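Local coordinates for protein tRNA dimethylallyltransferase (Bacillus halodurans, PDB 3EXA) that probably transfers a dimethylallyl group from dimethylallyl diphosphate to the adenine at position 37 of tRNAs that read codons beginning with uridine, at residues K66-S71 / K225-R230; R210-M215 / D261-N266. All coordinates share one frame; numbering follows the deposited sequence.

Contact 1 of 2, residues K66-S71 / K225-R230; sequences KDPSES and KKLYDR
Asp67 and Arg230 reach for each other from opposite directions, a carboxylate on a loop meeting the guanidinium of a residue just past the end of helix 220-229. Asp67 OD2 lies at the edge of the guanidinium, in its plane, 3.6 Å from Arg230 NH1 and 3.7 Å from Arg230 NH2, but the two planes are turned 67° apart. At this separation and with this twist, the pair is a salt bridge without a hydrogen bond, not a flat two-pronged one. The arginine chain bends at chi3 (-68°), which turns its end toward the loop. The Pro68 side chain crosses those of Arg230 and Leu227 at about a right angle, with Pro68 CG 3.5 Å from Arg230 NH1 and 3.9 Å from Leu227 CD2. Met43 touches Pro68 and Leu227 as well, adding to the apolar patch beside the charges.

The loop is a type I beta turn from Asp67 to Glu70, with an Asx turn inside it. Asp67 OD1 accepts from Ser69 N at 2.7 Å and from Ser69 OG at 2.6 Å, the two donors arriving from opposite faces of the carboxylate plane. Glu70 OE2 takes the backbone N of Asp67 at 2.7 Å, and Pro68 O bonds to Ser237 OG, tying the turn to the chain beyond the helix. The contact thus joins the loop before helix 74-90 to the end of helix 220-229. With OD1 doubly gripped by Ser69, the carboxylate is fixed in rotation, and its attraction to Arg230 is likely to be mainly electrostatic, without a directed hydrogen bond.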
# COMPACT_ATOMS: atom_id res chain seq x y z
N LYS A 66 -18.94 -16.11 13.58
CA LYS A 66 -18.63 -16.12 12.15
C LYS A 66 -19.03 -17.42 11.46
O LYS A 66 -18.75 -18.51 11.95
CB LYS A 66 -17.13 -15.89 11.95
CG LYS A 66 -16.68 -14.46 12.12
CD LYS A 66 -16.91 -13.67 10.86
CE LYS A 66 -16.38 -12.27 10.98
NZ LYS A 66 -16.54 -11.56 9.69
N ASP A 67 -19.69 -17.29 10.31
CA ASP A 67 -20.11 -18.46 9.53
C ASP A 67 -18.86 -19.14 8.97
O ASP A 67 -17.94 -18.46 8.51
CB ASP A 67 -21.02 -18.01 8.39
CG ASP A 67 -21.33 -19.13 7.42
OD1 ASP A 67 -20.53 -19.36 6.49
OD2 ASP A 67 -22.37 -19.79 7.59
N PRO A 68 -18.81 -20.48 8.97
CA PRO A 68 -17.65 -21.22 8.46
C PRO A 68 -17.13 -20.85 7.07
O PRO A 68 -16.04 -21.26 6.69
CB PRO A 68 -18.07 -22.69 8.57
CG PRO A 68 -19.58 -22.63 8.61
CD PRO A 68 -19.86 -21.40 9.42
N SER A 69 -17.90 -20.06 6.32
CA SER A 69 -17.46 -19.64 4.99
C SER A 69 -16.68 -18.33 5.07
O SER A 69 -15.96 -17.97 4.13
CB SER A 69 -18.66 -19.45 4.05
OG SER A 69 -19.42 -18.31 4.40
N GLU A 70 -16.81 -17.61 6.18
CA GLU A 70 -16.13 -16.34 6.38
C GLU A 70 -14.72 -16.49 6.93
O GLU A 70 -14.37 -17.53 7.50
CB GLU A 70 -16.92 -15.46 7.36
CG GLU A 70 -18.40 -15.38 7.08
CD GLU A 70 -19.13 -14.44 8.03
OE1 GLU A 70 -18.98 -13.21 7.89
OE2 GLU A 70 -19.84 -14.94 8.93
N SER A 71 -13.92 -15.45 6.76
CA SER A 71 -12.55 -15.47 7.26
C SER A 71 -12.49 -14.65 8.54
O SER A 71 -13.30 -13.74 8.74
CB SER A 71 -11.60 -14.86 6.23
OG SER A 71 -11.82 -13.48 6.14
N LYS A 225 -18.66 -33.95 7.18
CA LYS A 225 -19.53 -34.22 6.04
C LYS A 225 -20.56 -33.13 5.80
O LYS A 225 -20.91 -32.85 4.65
CB LYS A 225 -20.25 -35.56 6.19
CG LYS A 225 -19.34 -36.77 6.08
CD LYS A 225 -20.11 -38.08 6.27
CE LYS A 225 -21.16 -38.29 5.19
NZ LYS A 225 -22.00 -39.47 5.54
N LYS A 226 -21.06 -32.52 6.86
CA LYS A 226 -22.05 -31.46 6.68
C LYS A 226 -21.41 -30.23 6.03
O LYS A 226 -21.97 -29.65 5.11
CB LYS A 226 -22.69 -31.10 8.02
CG LYS A 226 -23.50 -32.23 8.66
CD LYS A 226 -24.12 -31.79 9.98
CE LYS A 226 -24.95 -32.89 10.61
NZ LYS A 226 -25.51 -32.50 11.94
N LEU A 227 -20.22 -29.84 6.49
CA LEU A 227 -19.53 -28.70 5.91
C LEU A 227 -19.11 -29.01 4.48
O LEU A 227 -19.12 -28.15 3.61
CB LEU A 227 -18.29 -28.36 6.73
CG LEU A 227 -18.57 -27.86 8.15
CD1 LEU A 227 -17.26 -27.73 8.88
CD2 LEU A 227 -19.31 -26.53 8.11
N TYR A 228 -18.74 -30.27 4.26
CA TYR A 228 -18.30 -30.75 2.96
C TYR A 228 -19.47 -30.74 2.00
O TYR A 228 -19.38 -30.26 0.87
CB TYR A 228 -17.78 -32.17 3.12
CG TYR A 228 -16.97 -32.69 1.96
CD1 TYR A 228 -15.60 -32.42 1.86
CD2 TYR A 228 -17.56 -33.51 0.99
CE1 TYR A 228 -14.84 -32.95 0.82
CE2 TYR A 228 -16.81 -34.05 -0.05
CZ TYR A 228 -15.45 -33.77 -0.13
OH TYR A 228 -14.71 -34.31 -1.15
N ASP A 229 -20.59 -31.29 2.47
CA ASP A 229 -21.79 -31.37 1.66
C ASP A 229 -22.36 -30.01 1.30
O ASP A 229 -22.97 -29.86 0.24
CB ASP A 229 -22.86 -32.18 2.40
CG ASP A 229 -23.52 -33.21 1.51
OD1 ASP A 229 -24.49 -33.85 1.97
OD2 ASP A 229 -23.08 -33.38 0.35
N ARG A 230 -22.20 -29.02 2.16
CA ARG A 230 -22.74 -27.71 1.82
C ARG A 230 -21.82 -27.00 0.85
O ARG A 230 -22.12 -25.89 0.40
CB ARG A 230 -22.99 -26.86 3.07
CG ARG A 230 -21.77 -26.62 3.94
CD ARG A 230 -22.06 -25.57 5.01
NE ARG A 230 -22.26 -24.23 4.45
CZ ARG A 230 -22.36 -23.12 5.18
NH1 ARG A 230 -22.28 -23.20 6.50
NH2 ARG A 230 -22.53 -21.94 4.60

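Contact 2 of 2, residues R210-M215 / D261-N266; sequences RRVDQM and DTLKRN
Val212 has CG1 anti to its backbone nitrogen (chi1 174°), which carries this methyl to Leu263; Lys264 sends CG away from its own carbonyl carbon (chi1 -76°) and then runs extended to NZ, a path that takes the lysine chain across the valine to Asp213. The contact is a helix-helix packing in the helical part of this P-loop NTPase-related transferase: helix 201-218 and helix 256-279 run in roughly opposite directions, their local axes 9.7 Å apart at an angle of 136°. The closest CA atoms across the contact are those of Val212 and Lys264, 6.3 Å apart. Lys264 CG lies 3.6 Å from Val212 CB, and both valine methyls also touch it. On the buried side Leu263 slides past Val212 in the opposite direction, with Leu263 CD2 3.8 Å from Val212 CG1.

Toward the outer side, Asp213 and Lys264 meet at about a right angle in a salt bridge whose hydrogen bond is weak. Replacing Asp213 with an alanine would probably leave the ammonium of Lys264 without this partner and its outer methylenes freer to turn. Arg211, on helix 201-218, touches Thr12 of the predicted ATP-binding loop. Asp213 OD1 stands 2.7 Å from Lys264 NZ, whereas Asp213 OD2 is 3.6 Å from that nitrogen.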
# COMPACT_ATOMS: atom_id res chain seq x y z
N ARG A 210 -6.75 -39.25 23.06
CA ARG A 210 -8.08 -39.57 23.56
C ARG A 210 -9.05 -38.44 23.16
O ARG A 210 -10.23 -38.69 22.89
CB ARG A 210 -8.04 -39.76 25.08
CG ARG A 210 -9.41 -39.83 25.74
CD ARG A 210 -10.26 -40.90 25.11
NE ARG A 210 -11.58 -40.97 25.74
CZ ARG A 210 -12.61 -41.63 25.22
NH1 ARG A 210 -12.47 -42.28 24.07
NH2 ARG A 210 -13.77 -41.66 25.86
N ARG A 211 -8.56 -37.21 23.12
CA ARG A 211 -9.42 -36.11 22.72
C ARG A 211 -9.89 -36.40 21.29
O ARG A 211 -11.06 -36.19 20.97
CB ARG A 211 -8.66 -34.79 22.76
CG ARG A 211 -9.43 -33.64 23.39
CD ARG A 211 -9.71 -32.52 22.39
NE ARG A 211 -8.59 -32.27 21.48
CZ ARG A 211 -8.33 -31.09 20.91
NH1 ARG A 211 -7.30 -30.96 20.09
NH2 ARG A 211 -9.09 -30.03 21.20
N VAL A 212 -8.99 -36.88 20.45
CA VAL A 212 -9.33 -37.18 19.05
C VAL A 212 -10.40 -38.27 18.95
O VAL A 212 -11.39 -38.12 18.24
CB VAL A 212 -8.09 -37.61 18.23
CG1 VAL A 212 -8.51 -38.06 16.83
CG2 VAL A 212 -7.13 -36.46 18.13
N ASP A 213 -10.18 -39.37 19.67
CA ASP A 213 -11.14 -40.44 19.65
C ASP A 213 -12.47 -39.86 20.11
O ASP A 213 -13.52 -40.12 19.51
CB ASP A 213 -10.72 -41.57 20.60
CG ASP A 213 -9.33 -42.09 20.31
OD1 ASP A 213 -8.92 -42.17 19.14
OD2 ASP A 213 -8.63 -42.44 21.29
N GLN A 214 -12.44 -39.05 21.17
CA GLN A 214 -13.68 -38.45 21.67
C GLN A 214 -14.41 -37.73 20.54
O GLN A 214 -15.63 -37.87 20.40
CB GLN A 214 -13.40 -37.45 22.77
CG GLN A 214 -13.68 -37.94 24.17
CD GLN A 214 -13.22 -36.93 25.20
OE1 GLN A 214 -13.58 -35.75 25.13
NE2 GLN A 214 -12.42 -37.38 26.16
N MSE A 215 -13.68 -36.97 19.74
CA MSE A 215 -14.28 -36.25 18.62
C MSE A 215 -14.90 -37.23 17.63
O MSE A 215 -15.99 -36.99 17.11
CB MSE A 215 -13.25 -35.39 17.89
CG MSE A 215 -12.57 -34.37 18.76
SE MSE A 215 -11.27 -33.31 17.80
CE MSE A 215 -11.62 -31.62 18.69
N ASP A 261 -5.35 -41.32 12.36
CA ASP A 261 -3.96 -41.39 12.81
C ASP A 261 -3.23 -40.08 12.51
O ASP A 261 -2.45 -39.60 13.33
CB ASP A 261 -3.25 -42.55 12.13
CG ASP A 261 -1.76 -42.58 12.41
OD1 ASP A 261 -1.01 -41.87 11.72
OD2 ASP A 261 -1.35 -43.30 13.34
N THR A 262 -3.50 -39.50 11.34
CA THR A 262 -2.86 -38.25 10.93
C THR A 262 -3.37 -37.06 11.74
O THR A 262 -2.60 -36.13 12.04
CB THR A 262 -3.09 -38.00 9.42
OG1 THR A 262 -2.34 -38.97 8.66
CG2 THR A 262 -2.65 -36.59 9.03
N LEU A 263 -4.64 -37.09 12.09
CA LEU A 263 -5.24 -36.03 12.90
C LEU A 263 -4.60 -36.03 14.27
O LEU A 263 -4.29 -34.98 14.82
CB LEU A 263 -6.75 -36.26 13.04
CG LEU A 263 -7.48 -35.42 14.09
CD1 LEU A 263 -7.09 -33.95 13.93
CD2 LEU A 263 -8.98 -35.59 13.95
N LYS A 264 -4.40 -37.22 14.83
CA LYS A 264 -3.79 -37.32 16.14
C LYS A 264 -2.37 -36.77 16.12
O LYS A 264 -1.97 -36.00 17.00
CB LYS A 264 -3.77 -38.78 16.60
CG LYS A 264 -5.13 -39.29 17.08
CD LYS A 264 -5.07 -40.77 17.46
CE LYS A 264 -6.38 -41.25 18.08
NZ LYS A 264 -6.31 -42.66 18.55
N ARG A 265 -1.62 -37.15 15.09
CA ARG A 265 -0.25 -36.71 14.93
C ARG A 265 -0.21 -35.20 14.77
O ARG A 265 0.52 -34.52 15.50
CB ARG A 265 0.36 -37.42 13.72
CG ARG A 265 1.80 -37.05 13.42
CD ARG A 265 2.54 -38.26 12.87
NE ARG A 265 1.76 -38.97 11.86
CZ ARG A 265 1.36 -38.44 10.70
NH1 ARG A 265 0.65 -39.16 9.84
NH2 ARG A 265 1.68 -37.19 10.40
N ASN A 266 -0.99 -34.66 13.84
CA ASN A 266 -0.99 -33.22 13.65
C ASN A 266 -1.42 -32.51 14.94
O ASN A 266 -0.91 -31.44 15.24
CB ASN A 266 -1.94 -32.80 12.52
CG ASN A 266 -1.52 -33.35 11.18
OD1 ASN A 266 -0.34 -33.60 10.94
ND2 ASN A 266 -2.48 -33.54 10.29

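Contacts 1 and 2 do not touch: their centres are 21 Å apart and their nearest atoms about 11 Å. They are joined through the chain, since helix 201-218 of contact 2 is followed directly by helix 220-229 of contact 1, and Leu220 at the start of the latter packs on Leu263 and on Met215, a selenomethionine. Helix 244-251 is a second bridge, touched by Leu227 and Tyr228 from contact 1 and by Thr262 and Leu263 from contact 2. Contact 1 lies away from the probable nucleotide- and tRNA-binding sites. Contact 2 is nearer to one, with the side chain of Val212 about 9 Å from that of Thr12, which probably binds substrate.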